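Long-range contacts in glutamine synthetase (Helicobacter pylori, PDB 5ZLI), which belongs to the type I beta glutamine synthetases, whose subunits join a beta-grasp domain to a catalytic domain and here form an assembly of twelve chains: residues Thr343-Asn348 / Gly399-Ile404; His306-Val311 / Phe366-Pro371. One frame throughout, in Å; residues are numbered along the deposited sequence.

How the contacts relate
Contacts 1 and 2 lie in the catalytic domain and reach the same curved mixed sheet. Their centres are about 12 Å apart. The centre of contact 1 is about 24 Å from the centre of the chain, that of contact 2 about 15 Å, so contact 1 is the outer one. Their segments alternate along the chain. Strand 351-355 lies between strand 341-346, to which it is parallel, and strand 366-368, to which it is antiparallel. The two contacts also touch: Tyr344 CG is 3.4 Å from Leu308 CD2. In contact 1 the loop 399-404 packs on strand 341-346, while contact 2 packs a helix on strand 366-368. Only contact 1 has another subunit beside it.

Contact 1. Residues Thr343-Asn348 / Gly399-Ile404; sequences TYSANN and GEAMDI
The Tyr344 ring has Ala401 over one face and a backbone oxygen at its edge. Ala401 CA sits above the ring near its rim, and Ala401 CB is 3.4 Å from Tyr344 CE2. At the edge, in the ring plane, Tyr344 OH donates a hydrogen bond to Gly399 O. Its modelled length is very short and therefore doubtful. Tyr344 CG, set between the backbone N and the carbonyl carbon (chi1 56°), turns the ring toward Ala401. Leu312 of helix 302-313 also packs against this side chain. The Asn348 amide is the other flat group. Its ND2 gives a hydrogen bond of 3.0 Å to Ile404 O, which lies close to the amide plane; the N-H...O angle is 162°. Asn348 OD1 accepts from Ser350 N, and the Asn348 side chain also packs on Glu71 of a second subunit.

Between these two ends, the backbones are joined by one weak bond, 3.4 Å from Met402 N to Tyr344 O. Ser345 OG is 2.8 Å from Asp403 OD1 and also near Met402 O and Tyr344 O. The Met402 side chain crosses Thr343 at about a right angle, with SD 3.6 Å from Thr343 OG1.

The loop between helices 377-393 and 411-415 is thus laid along strand 341-346 mainly by side chains. This strand of the catalytic domain's mixed sheet ends in a type II beta turn, Ser345 to Asn348.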
ATOM      1  N   THR B 343      16.606 -29.935 -49.825  1.00 52.89           N
ATOM      2  CA  THR B 343      17.168 -31.195 -50.288  1.00 53.68           C
ATOM      3  C   THR B 343      16.639 -32.316 -49.403  1.00 45.10           C
ATOM      4  O   THR B 343      15.951 -32.083 -48.410  1.00 48.12           O
ATOM      5  CB  THR B 343      18.705 -31.164 -50.304  1.00 57.22           C
ATOM      6  OG1 THR B 343      19.156 -29.837 -50.608  1.00 53.41           O
ATOM      7  CG2 THR B 343      19.231 -32.100 -51.381  1.00 56.88           C
ATOM      8  N   TYR B 344      16.953 -33.545 -49.775  1.00 44.25           N
ATOM      9  CA  TYR B 344      16.552 -34.723 -49.023  1.00 47.15           C
ATOM     10  C   TYR B 344      17.787 -35.433 -48.479  1.00 48.61           C
ATOM     11  O   TYR B 344      18.888 -35.303 -49.024  1.00 47.81           O
ATOM     12  CB  TYR B 344      15.703 -35.670 -49.922  1.00 45.07           C
ATOM     13  CG  TYR B 344      16.408 -36.089 -51.234  1.00 58.62           C
ATOM     14  CD1 TYR B 344      16.527 -35.193 -52.308  1.00 54.96           C
ATOM     15  CD2 TYR B 344      16.971 -37.362 -51.392  1.00 51.49           C
ATOM     16  CE1 TYR B 344      17.177 -35.553 -53.485  1.00 48.06           C
ATOM     17  CE2 TYR B 344      17.625 -37.723 -52.570  1.00 49.80           C
ATOM     18  CZ  TYR B 344      17.718 -36.817 -53.609  1.00 51.20           C
ATOM     19  OH  TYR B 344      18.360 -37.167 -54.777  1.00 53.43           O
ATOM     20  N   SER B 345      17.603 -36.167 -47.382  1.00 49.44           N
ATOM     21  CA  SER B 345      18.671 -36.992 -46.823  1.00 51.18           C
ATOM     22  C   SER B 345      18.077 -37.916 -45.774  1.00 47.25           C
ATOM     23  O   SER B 345      17.148 -37.539 -45.061  1.00 46.58           O
ATOM     24  CB  SER B 345      19.796 -36.149 -46.212  1.00 50.27           C
ATOM     25  OG  SER B 345      20.498 -35.474 -47.232  1.00 54.12           O
ATOM     26  N   ALA B 346      18.614 -39.123 -45.694  1.00 48.25           N
ATOM     27  CA  ALA B 346      18.197 -40.030 -44.643  1.00 44.53           C
ATOM     28  C   ALA B 346      18.820 -39.589 -43.329  1.00 44.40           C
ATOM     29  O   ALA B 346      19.987 -39.182 -43.280  1.00 32.73           O
ATOM     30  CB  ALA B 346      18.582 -41.467 -44.974  1.00 45.56           C
ATOM     31  N   ASN B 347      18.016 -39.653 -42.263  1.00 41.20           N
ATOM     32  CA  ASN B 347      18.485 -39.351 -40.920  1.00 45.40           C
ATOM     33  C   ASN B 347      18.974 -37.904 -40.776  1.00 48.12           C
ATOM     34  O   ASN B 347      19.850 -37.616 -39.956  1.00 51.40           O
ATOM     35  CB  ASN B 347      19.602 -40.320 -40.537  1.00 44.29           C
ATOM     36  CG  ASN B 347      19.339 -41.706 -41.034  1.00 41.86           C
ATOM     37  OD1 ASN B 347      18.263 -42.265 -40.809  1.00 44.23           O
ATOM     38  ND2 ASN B 347      20.272 -42.233 -41.827  1.00 43.37           N
ATOM     39  N   ASN B 348      18.460 -36.974 -41.577  1.00 42.99           N
ATOM     40  CA  ASN B 348      18.972 -35.613 -41.582  1.00 42.47           C
ATOM     41  C   ASN B 348      17.867 -34.626 -41.227  1.00 48.24           C
ATOM     42  O   ASN B 348      16.894 -34.480 -41.972  1.00 48.90           O
ATOM     43  CB  ASN B 348      19.572 -35.301 -42.947  1.00 46.52           C
ATOM     44  CG  ASN B 348      20.509 -34.117 -42.929  1.00 50.48           C
ATOM     45  OD1 ASN B 348      20.291 -33.136 -42.224  1.00 49.53           O
ATOM     46  ND2 ASN B 348      21.572 -34.206 -43.726  1.00 57.87           N
ATOM     47  N   GLY B 399      17.022 -34.260 -57.955  1.00 45.29           N
ATOM     48  CA  GLY B 399      18.421 -33.919 -57.827  1.00 48.85           C
ATOM     49  C   GLY B 399      19.175 -34.895 -56.940  1.00 62.18           C
ATOM     50  O   GLY B 399      18.880 -36.099 -56.887  1.00 57.75           O
ATOM     51  N   GLU B 400      20.176 -34.357 -56.239  1.00 61.24           N
ATOM     52  CA  GLU B 400      21.122 -35.153 -55.466  1.00 65.96           C
ATOM     53  C   GLU B 400      20.930 -34.886 -53.982  1.00 58.85           C
ATOM     54  O   GLU B 400      20.718 -33.741 -53.576  1.00 58.77           O
ATOM     55  CB  GLU B 400      22.573 -34.844 -55.859  1.00 63.38           C
ATOM     56  CG  GLU B 400      23.586 -35.940 -55.509  1.00 65.50           C
ATOM     57  CD  GLU B 400      23.787 -36.959 -56.631  1.00 77.93           C
ATOM     58  OE1 GLU B 400      23.126 -36.819 -57.687  1.00 80.48           O
ATOM     59  OE2 GLU B 400      24.607 -37.897 -56.459  1.00 68.12           O
ATOM     60  N   ALA B 401      20.990 -35.953 -53.184  1.00 56.26           N
ATOM     61  CA  ALA B 401      20.875 -35.819 -51.742  1.00 52.91           C
ATOM     62  C   ALA B 401      22.121 -35.143 -51.185  1.00 57.27           C
ATOM     63  O   ALA B 401      23.226 -35.288 -51.720  1.00 61.34           O
ATOM     64  CB  ALA B 401      20.678 -37.191 -51.100  1.00 57.40           C
ATOM     65  N   MET B 402      21.942 -34.412 -50.087  1.00 58.39           N
ATOM     66  CA  MET B 402      23.040 -33.720 -49.407  1.00 58.43           C
ATOM     67  C   MET B 402      23.174 -34.251 -47.996  1.00 54.80           C
ATOM     68  O   MET B 402      22.388 -33.891 -47.120  1.00 60.94           O
ATOM     69  CB  MET B 402      22.862 -32.211 -49.386  1.00 59.18           C
ATOM     70  CG  MET B 402      23.087 -31.557 -50.706  1.00 61.90           C
ATOM     71  SD  MET B 402      22.758 -29.798 -50.622  1.00 58.91           S
ATOM     72  CE  MET B 402      23.319 -29.324 -52.253  1.00 59.71           C
ATOM     73  N   ASP B 403      24.162 -35.107 -47.785  1.00 55.61           N
ATOM     74  CA  ASP B 403      24.408 -35.704 -46.477  1.00 57.89           C
ATOM     75  C   ASP B 403      25.505 -34.933 -45.745  1.00 51.28           C
ATOM     76  O   ASP B 403      26.589 -35.432 -45.454  1.00 55.36           O
ATOM     77  CB  ASP B 403      24.732 -37.182 -46.645  1.00 56.57           C
ATOM     78  CG  ASP B 403      23.662 -37.900 -47.445  1.00 59.99           C
ATOM     79  OD1 ASP B 403      22.638 -37.231 -47.712  1.00 54.33           O
ATOM     80  OD2 ASP B 403      23.819 -39.100 -47.802  1.00 62.41           O
ATOM     81  N   ILE B 404      25.221 -33.645 -45.575  1.00 48.07           N
ATOM     82  CA  ILE B 404      26.018 -32.734 -44.765  1.00 60.25           C
ATOM     83  C   ILE B 404      25.135 -32.115 -43.670  1.00 57.64           C
ATOM     84  O   ILE B 404      23.929 -32.362 -43.579  1.00 50.91           O
ATOM     85  CB  ILE B 404      26.721 -31.635 -45.602  1.00 60.26           C
ATOM     86  CG1 ILE B 404      25.733 -30.896 -46.521  1.00 55.45           C
ATOM     87  CG2 ILE B 404      27.910 -32.218 -46.372  1.00 54.72           C
ATOM     88  CD1 ILE B 404      25.396 -29.491 -46.039  1.00 50.78           C
TER

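Contact 2. Residues His306-Val311 / Phe366-Pro371; sequences HFLGGV and FEFRFP
Val311 CG1 is anti to its backbone N (chi1 161°), and Phe368 CG is anti to its carbonyl carbon (chi1 -53°). The two side chains meet tip to tip, with Val311 CG1 3.5 Å from Phe368 CE1. That methyl approaches the Phe368 ring obliquely. It also lies near the plane of the Phe370 ring, at its edge, 4.4 Å from Phe370 CZ.

One turn earlier in the helix, Phe307 turns a ring edge to Phe368: Phe307 CE1 is 4.1 Å from Phe368 CZ. Leu308 crosses Phe366 at about a right angle. Its CB is 3.8 Å from Phe366 CZ, and its CD2 is near Phe366 CE2. Leu308 CD1 meets the edge of the Phe368 ring instead, 4.2 Å from Phe368 CE1. The contact is therefore wholly apolar, and all six touching residues are buried.

The helix 306-311 and the strand 366-368 run nearly parallel, at 10°, with their axes 11.2 Å apart. Strand 366-368 is paired antiparallel with both 278-286 and 351-355. Val353 of strand 351-355 touches Leu308, Phe366 and Phe368. The Phe292 ring meets those of both Phe307 and Phe366, while Phe370 reaches Thr322 of helix 315-322. Helix 302-313 thus lies along strand 366-368, on the face of the sheet where Phe366 and Phe368 point.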
ATOM      1  N   HIS B 306      10.346 -39.313 -58.098  1.00 50.13           N
ATOM      2  CA  HIS B 306       9.710 -38.351 -58.985  1.00 45.04           C
ATOM      3  C   HIS B 306       8.682 -37.526 -58.223  1.00 45.08           C
ATOM      4  O   HIS B 306       8.605 -36.303 -58.397  1.00 47.90           O
ATOM      5  CB  HIS B 306       9.097 -39.076 -60.190  1.00 48.98           C
ATOM      6  CG  HIS B 306      10.114 -39.585 -61.174  1.00 48.10           C
ATOM      7  ND1 HIS B 306      11.271 -38.898 -61.479  1.00 47.70           N
ATOM      8  CD2 HIS B 306      10.155 -40.728 -61.897  1.00 50.14           C
ATOM      9  CE1 HIS B 306      11.976 -39.592 -62.354  1.00 52.50           C
ATOM     10  NE2 HIS B 306      11.321 -40.708 -62.620  1.00 55.51           N
ATOM     11  N   PHE B 307       7.923 -38.162 -57.332  1.00 38.94           N
ATOM     12  CA  PHE B 307       7.067 -37.394 -56.433  1.00 47.90           C
ATOM     13  C   PHE B 307       7.860 -36.307 -55.686  1.00 46.24           C
ATOM     14  O   PHE B 307       7.474 -35.129 -55.678  1.00 40.42           O
ATOM     15  CB  PHE B 307       6.395 -38.355 -55.451  1.00 41.18           C
ATOM     16  CG  PHE B 307       5.386 -37.714 -54.566  1.00 34.24           C
ATOM     17  CD1 PHE B 307       5.772 -36.952 -53.489  1.00 33.60           C
ATOM     18  CD2 PHE B 307       4.048 -37.904 -54.796  1.00 38.18           C
ATOM     19  CE1 PHE B 307       4.853 -36.398 -52.684  1.00 29.61           C
ATOM     20  CE2 PHE B 307       3.117 -37.340 -53.982  1.00 37.13           C
ATOM     21  CZ  PHE B 307       3.518 -36.589 -52.927  1.00 32.30           C
ATOM     22  N   LEU B 308       8.982 -36.689 -55.066  1.00 36.22           N
ATOM     23  CA  LEU B 308       9.790 -35.740 -54.309  1.00 42.87           C
ATOM     24  C   LEU B 308      10.320 -34.605 -55.173  1.00 47.47           C
ATOM     25  O   LEU B 308      10.402 -33.454 -54.718  1.00 38.73           O
ATOM     26  CB  LEU B 308      10.949 -36.472 -53.635  1.00 56.04           C
ATOM     27  CG  LEU B 308      12.040 -35.556 -53.075  1.00 47.95           C
ATOM     28  CD1 LEU B 308      11.466 -34.790 -51.924  1.00 42.10           C
ATOM     29  CD2 LEU B 308      13.267 -36.363 -52.630  1.00 44.72           C
ATOM     30  N   GLY B 309      10.759 -34.925 -56.394  1.00 52.85           N
ATOM     31  CA  GLY B 309      11.209 -33.888 -57.308  1.00 41.79           C
ATOM     32  C   GLY B 309      10.117 -32.881 -57.614  1.00 44.68           C
ATOM     33  O   GLY B 309      10.382 -31.686 -57.759  1.00 43.00           O
ATOM     34  N   GLY B 310       8.869 -33.350 -57.711  1.00 47.04           N
ATOM     35  CA  GLY B 310       7.779 -32.426 -57.970  1.00 47.01           C
ATOM     36  C   GLY B 310       7.511 -31.542 -56.774  1.00 42.19           C
ATOM     37  O   GLY B 310       7.368 -30.324 -56.913  1.00 41.64           O
ATOM     38  N   VAL B 311       7.528 -32.132 -55.576  1.00 41.86           N
ATOM     39  CA  VAL B 311       7.400 -31.359 -54.346  1.00 37.67           C
ATOM     40  C   VAL B 311       8.558 -30.375 -54.210  1.00 33.95           C
ATOM     41  O   VAL B 311       8.360 -29.224 -53.812  1.00 32.65           O
ATOM     42  CB  VAL B 311       7.301 -32.303 -53.132  1.00 37.43           C
ATOM     43  CG1 VAL B 311       7.637 -31.554 -51.852  1.00 31.97           C
ATOM     44  CG2 VAL B 311       5.913 -32.927 -53.054  1.00 37.22           C
ATOM     45  N   PHE B 366       8.158 -40.383 -47.201  1.00 43.99           N
ATOM     46  CA  PHE B 366       8.948 -39.201 -46.902  1.00 49.38           C
ATOM     47  C   PHE B 366       8.376 -38.490 -45.679  1.00 46.14           C
ATOM     48  O   PHE B 366       7.238 -38.734 -45.267  1.00 45.25           O
ATOM     49  CB  PHE B 366       8.965 -38.233 -48.080  1.00 43.31           C
ATOM     50  CG  PHE B 366       9.602 -38.778 -49.303  1.00 45.23           C
ATOM     51  CD1 PHE B 366       8.866 -38.965 -50.454  1.00 50.44           C
ATOM     52  CD2 PHE B 366      10.961 -39.050 -49.329  1.00 58.45           C
ATOM     53  CE1 PHE B 366       9.474 -39.439 -51.615  1.00 55.62           C
ATOM     54  CE2 PHE B 366      11.575 -39.530 -50.485  1.00 53.81           C
ATOM     55  CZ  PHE B 366      10.830 -39.723 -51.629  1.00 49.68           C
ATOM     56  N   GLU B 367       9.186 -37.621 -45.084  1.00 36.08           N
ATOM     57  CA  GLU B 367       8.705 -36.656 -44.103  1.00 39.55           C
ATOM     58  C   GLU B 367       9.133 -35.255 -44.527  1.00 42.35           C
ATOM     59  O   GLU B 367      10.329 -34.993 -44.697  1.00 37.74           O
ATOM     60  CB  GLU B 367       9.208 -36.979 -42.701  1.00 44.01           C
ATOM     61  CG  GLU B 367       9.050 -35.815 -41.719  1.00 43.32           C
ATOM     62  CD  GLU B 367       9.872 -36.006 -40.458  1.00 45.85           C
ATOM     63  OE1 GLU B 367       9.560 -36.937 -39.671  1.00 45.10           O
ATOM     64  OE2 GLU B 367      10.870 -35.266 -40.293  1.00 43.70           O
ATOM     65  N   PHE B 368       8.158 -34.374 -44.769  1.00 47.94           N
ATOM     66  CA  PHE B 368       8.444 -32.977 -45.117  1.00 46.47           C
ATOM     67  C   PHE B 368       8.457 -32.131 -43.846  1.00 42.57           C
ATOM     68  O   PHE B 368       7.437 -32.015 -43.154  1.00 41.49           O
ATOM     69  CB  PHE B 368       7.427 -32.440 -46.121  1.00 36.12           C
ATOM     70  CG  PHE B 368       7.282 -33.308 -47.336  1.00 44.50           C
ATOM     71  CD1 PHE B 368       8.225 -33.294 -48.345  1.00 42.41           C
ATOM     72  CD2 PHE B 368       6.218 -34.189 -47.446  1.00 43.23           C
ATOM     73  CE1 PHE B 368       8.073 -34.124 -49.453  1.00 45.34           C
ATOM     74  CE2 PHE B 368       6.074 -34.991 -48.546  1.00 34.40           C
ATOM     75  CZ  PHE B 368       6.989 -34.972 -49.538  1.00 34.98           C
ATOM     76  N   ARG B 369       9.610 -31.544 -43.548  1.00 36.93           N
ATOM     77  CA  ARG B 369       9.812 -30.854 -42.287  1.00 42.97           C
ATOM     78  C   ARG B 369       9.523 -29.361 -42.363  1.00 45.19           C
ATOM     79  O   ARG B 369       9.544 -28.699 -41.323  1.00 47.47           O
ATOM     80  CB  ARG B 369      11.239 -31.070 -41.781  1.00 44.05           C
ATOM     81  CG  ARG B 369      11.610 -32.508 -41.561  1.00 35.97           C
ATOM     82  CD  ARG B 369      13.051 -32.621 -41.114  1.00 42.28           C
ATOM     83  NE  ARG B 369      13.343 -31.852 -39.898  1.00 43.43           N
ATOM     84  CZ  ARG B 369      12.981 -32.224 -38.668  1.00 46.55           C
ATOM     85  NH1 ARG B 369      12.304 -33.348 -38.465  1.00 43.17           N
ATOM     86  NH2 ARG B 369      13.296 -31.470 -37.627  1.00 51.61           N
ATOM     87  N   PHE B 370       9.329 -28.802 -43.553  1.00 42.53           N
ATOM     88  CA  PHE B 370       9.114 -27.365 -43.657  1.00 38.72           C
ATOM     89  C   PHE B 370       7.702 -26.887 -43.312  1.00 37.60           C
ATOM     90  O   PHE B 370       7.564 -25.729 -42.904  1.00 38.57           O
ATOM     91  CB  PHE B 370       9.516 -26.862 -45.045  1.00 42.23           C
ATOM     92  CG  PHE B 370       8.884 -27.619 -46.186  1.00 41.96           C
ATOM     93  CD1 PHE B 370       9.509 -28.734 -46.723  1.00 42.26           C
ATOM     94  CD2 PHE B 370       7.687 -27.208 -46.742  1.00 47.93           C
ATOM     95  CE1 PHE B 370       8.949 -29.436 -47.760  1.00 36.94           C
ATOM     96  CE2 PHE B 370       7.111 -27.925 -47.795  1.00 45.13           C
ATOM     97  CZ  PHE B 370       7.750 -29.036 -48.296  1.00 37.08           C
ATOM     98  N   PRO B 371       6.637 -27.687 -43.424  1.00 37.05           N
ATOM     99  CA  PRO B 371       5.307 -27.155 -43.065  1.00 35.77           C
ATOM    100  C   PRO B 371       5.122 -26.948 -41.564  1.00 31.38           C
ATOM    101  O   PRO B 371       5.807 -27.542 -40.728  1.00 31.89           O
ATOM    102  CB  PRO B 371       4.329 -28.200 -43.610  1.00 37.09           C
ATOM    103  CG  PRO B 371       5.118 -29.346 -43.965  1.00 32.17           C
ATOM    104  CD  PRO B 371       6.533 -28.982 -44.114  1.00 33.85           C
TER